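Local atomic coordinates of glycine betaine, L-proline ABC transporter, glycine/betaine/L-proline-binding protein (ProX) (Borrelia burgdorferi, PDB entry 3TMG), a protein that binds glycine betaine and probably delivers it, as the substrate-binding component, to an ABC transporter for import of the osmolyte. Residues Gly26-Ala31 with Ser70-Thr75. Sequence-based numbering, arbitrary orientation.
Sequences GGETAA and SSWVPT. With BET (trimethyl glycine), chain E.
Glu28, from the first turn of helix 26-41, reaches across to the indole edge of Trp72 on strand 67-73. Trp72 NE1 donates to Glu28 OE2 at 2.9 Å in a nearly straight bond (175°). The oxygen lies in the indole plane, yet the N-H meets it from above the carboxylate, whose plane stands 77° from the ring. The tight packing is at the aliphatic stem of Glu28, where Ser70 OG lies 3.1 Å from Glu28 CG and Ser70 CB also touches CG. With CG beside the backbone N and the chain bent at chi2 (60°), the carboxylate turns past Ser70 toward the indole. Past Trp72 the strand leaves the helix: the Val73 side chain packs on strand 207-214, as that of Ser71 does, and Pro74, after a cis peptide bond, is exposed. Trimethyl glycine lies over one face of Trp72: its CA sits 3.6 Å above the plane, its methyl C2 is 3.7 Å from Trp72 CH2, and its OXT is 3.3 Å from Trp72 CG. The second carboxylate oxygen of Glu28, OE1, faces methyl C1 at 3.6 Å. Trp182 meets Trp72 almost perpendicularly, and Thr136 N hydrogen-bonds the ligand; both belong to the pocket. The methyl groups against the indole face are consistent with cation-pi attraction, as in other betaine-binding proteins; the Glu28 carboxylate, held by the indole N-H, would probably add electrostatic stabilisation of the quaternary ammonium group.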
loop_
_atom_site.group_PDB
_atom_site.type_symbol
_atom_site.label_atom_id
_atom_site.label_comp_id
_atom_site.label_asym_id
_atom_site.label_seq_id
_atom_site.Cartn_x
_atom_site.Cartn_y
_atom_site.Cartn_z
ATOM N N GLY A 26 5.231 -2.734 -2.000
ATOM C CA GLY A 26 6.285 -2.605 -0.989
ATOM C C GLY A 26 5.859 -2.324 0.453
ATOM O O GLY A 26 6.347 -2.985 1.376
ATOM N N GLY A 27 5.001 -1.331 0.696
ATOM C CA GLY A 27 4.698 -1.007 2.076
ATOM C C GLY A 27 3.834 -2.124 2.715
ATOM O O GLY A 27 4.019 -2.520 3.885
ATOM N N GLU A 28 2.874 -2.622 1.961
ATOM C CA GLU A 28 1.972 -3.645 2.495
ATOM C C GLU A 28 2.669 -4.991 2.723
ATOM O O GLU A 28 2.368 -5.690 3.677
ATOM C CB GLU A 28 0.748 -3.813 1.552
ATOM C CG GLU A 28 -0.215 -2.620 1.779
ATOM C CD GLU A 28 0.356 -1.208 1.505
ATOM O OE1 GLU A 28 0.997 -1.008 0.406
ATOM O OE2 GLU A 28 0.097 -0.246 2.347
ATOM N N THR A 29 3.565 -5.368 1.830
ATOM C CA THR A 29 4.426 -6.532 2.060
ATOM C C THR A 29 5.341 -6.314 3.312
ATOM O O THR A 29 5.496 -7.240 4.107
ATOM C CB THR A 29 5.288 -6.780 0.838
ATOM O OG1 THR A 29 4.431 -6.982 -0.309
ATOM C CG2 THR A 29 6.231 -7.988 1.026
ATOM N N ALA A 30 5.959 -5.143 3.458
ATOM C CA ALA A 30 6.728 -4.823 4.713
ATOM C C ALA A 30 5.905 -4.973 5.975
ATOM O O ALA A 30 6.288 -5.701 6.921
ATOM C CB ALA A 30 7.353 -3.437 4.666
ATOM N N ALA A 31 4.763 -4.293 6.019
ATOM C CA ALA A 31 3.848 -4.417 7.189
ATOM C C ALA A 31 3.379 -5.823 7.477
ATOM O O ALA A 31 3.302 -6.250 8.648
ATOM C CB ALA A 31 2.620 -3.513 7.021
ATOM N N SER A 70 -3.816 -3.680 4.910
ATOM C CA SER A 70 -3.525 -3.081 3.592
ATOM C C SER A 70 -4.656 -2.241 2.981
ATOM O O SER A 70 -4.601 -1.960 1.794
ATOM C CB SER A 70 -3.164 -4.172 2.576
ATOM O OG SER A 70 -1.959 -4.829 2.961
ATOM N N SER A 71 -5.646 -1.815 3.772
ATOM C CA SER A 71 -6.800 -1.102 3.184
ATOM C C SER A 71 -6.553 0.394 3.001
ATOM O O SER A 71 -6.331 1.110 3.990
ATOM C CB SER A 71 -8.065 -1.346 4.032
ATOM O OG SER A 71 -9.195 -0.599 3.582
ATOM N N TRP A 72 -6.596 0.863 1.753
ATOM C CA TRP A 72 -6.306 2.301 1.465
ATOM C C TRP A 72 -7.602 3.010 1.310
ATOM O O TRP A 72 -8.300 2.845 0.296
ATOM C CB TRP A 72 -5.456 2.463 0.206
ATOM C CG TRP A 72 -3.987 2.304 0.497
ATOM C CD1 TRP A 72 -3.325 1.195 1.045
ATOM C CD2 TRP A 72 -2.937 3.258 0.158
ATOM N NE1 TRP A 72 -1.963 1.453 1.143
ATOM C CE2 TRP A 72 -1.684 2.686 0.626
ATOM C CE3 TRP A 72 -2.928 4.530 -0.458
ATOM C CZ2 TRP A 72 -0.473 3.344 0.450
ATOM C CZ3 TRP A 72 -1.706 5.183 -0.609
ATOM C CH2 TRP A 72 -0.507 4.593 -0.164
ATOM N N VAL A 73 -7.953 3.827 2.307
ATOM C CA VAL A 73 -9.315 4.405 2.353
ATOM C C VAL A 73 -9.315 5.849 2.815
ATOM O O VAL A 73 -8.381 6.242 3.538
ATOM C CB VAL A 73 -10.245 3.643 3.331
ATOM C CG1 VAL A 73 -10.747 2.375 2.654
ATOM C CG2 VAL A 73 -9.510 3.342 4.641
ATOM N N PRO A 74 -10.372 6.624 2.422
ATOM C CA PRO A 74 -11.558 6.104 1.678
ATOM C C PRO A 74 -11.417 5.999 0.139
ATOM O O PRO A 74 -12.195 5.274 -0.493
ATOM C CB PRO A 74 -12.635 7.169 1.992
ATOM C CG PRO A 74 -11.825 8.444 2.022
ATOM C CD PRO A 74 -10.590 8.033 2.811
ATOM N N THR A 75 -10.426 6.673 -0.458
ATOM C CA THR A 75 -10.497 6.887 -1.905
ATOM C C THR A 75 -10.001 5.718 -2.764
ATOM O O THR A 75 -10.750 5.244 -3.655
ATOM C CB THR A 75 -9.809 8.188 -2.369
ATOM O OG1 THR A 75 -10.429 9.284 -1.695
ATOM C CG2 THR A 75 -9.979 8.363 -3.937
HETATM N N BET E . -1.090 1.279 -3.208
HETATM C CA BET E . -2.292 0.744 -2.546
HETATM C C BET E . -3.517 1.230 -3.334
HETATM O O BET E . -3.903 0.753 -4.435
HETATM O OXT BET E . -4.098 2.170 -2.832
HETATM C C1 BET E . 0.130 0.984 -2.437
HETATM C C2 BET E . -1.180 2.728 -3.339
HETATM C C3 BET E . -0.974 0.693 -4.559
#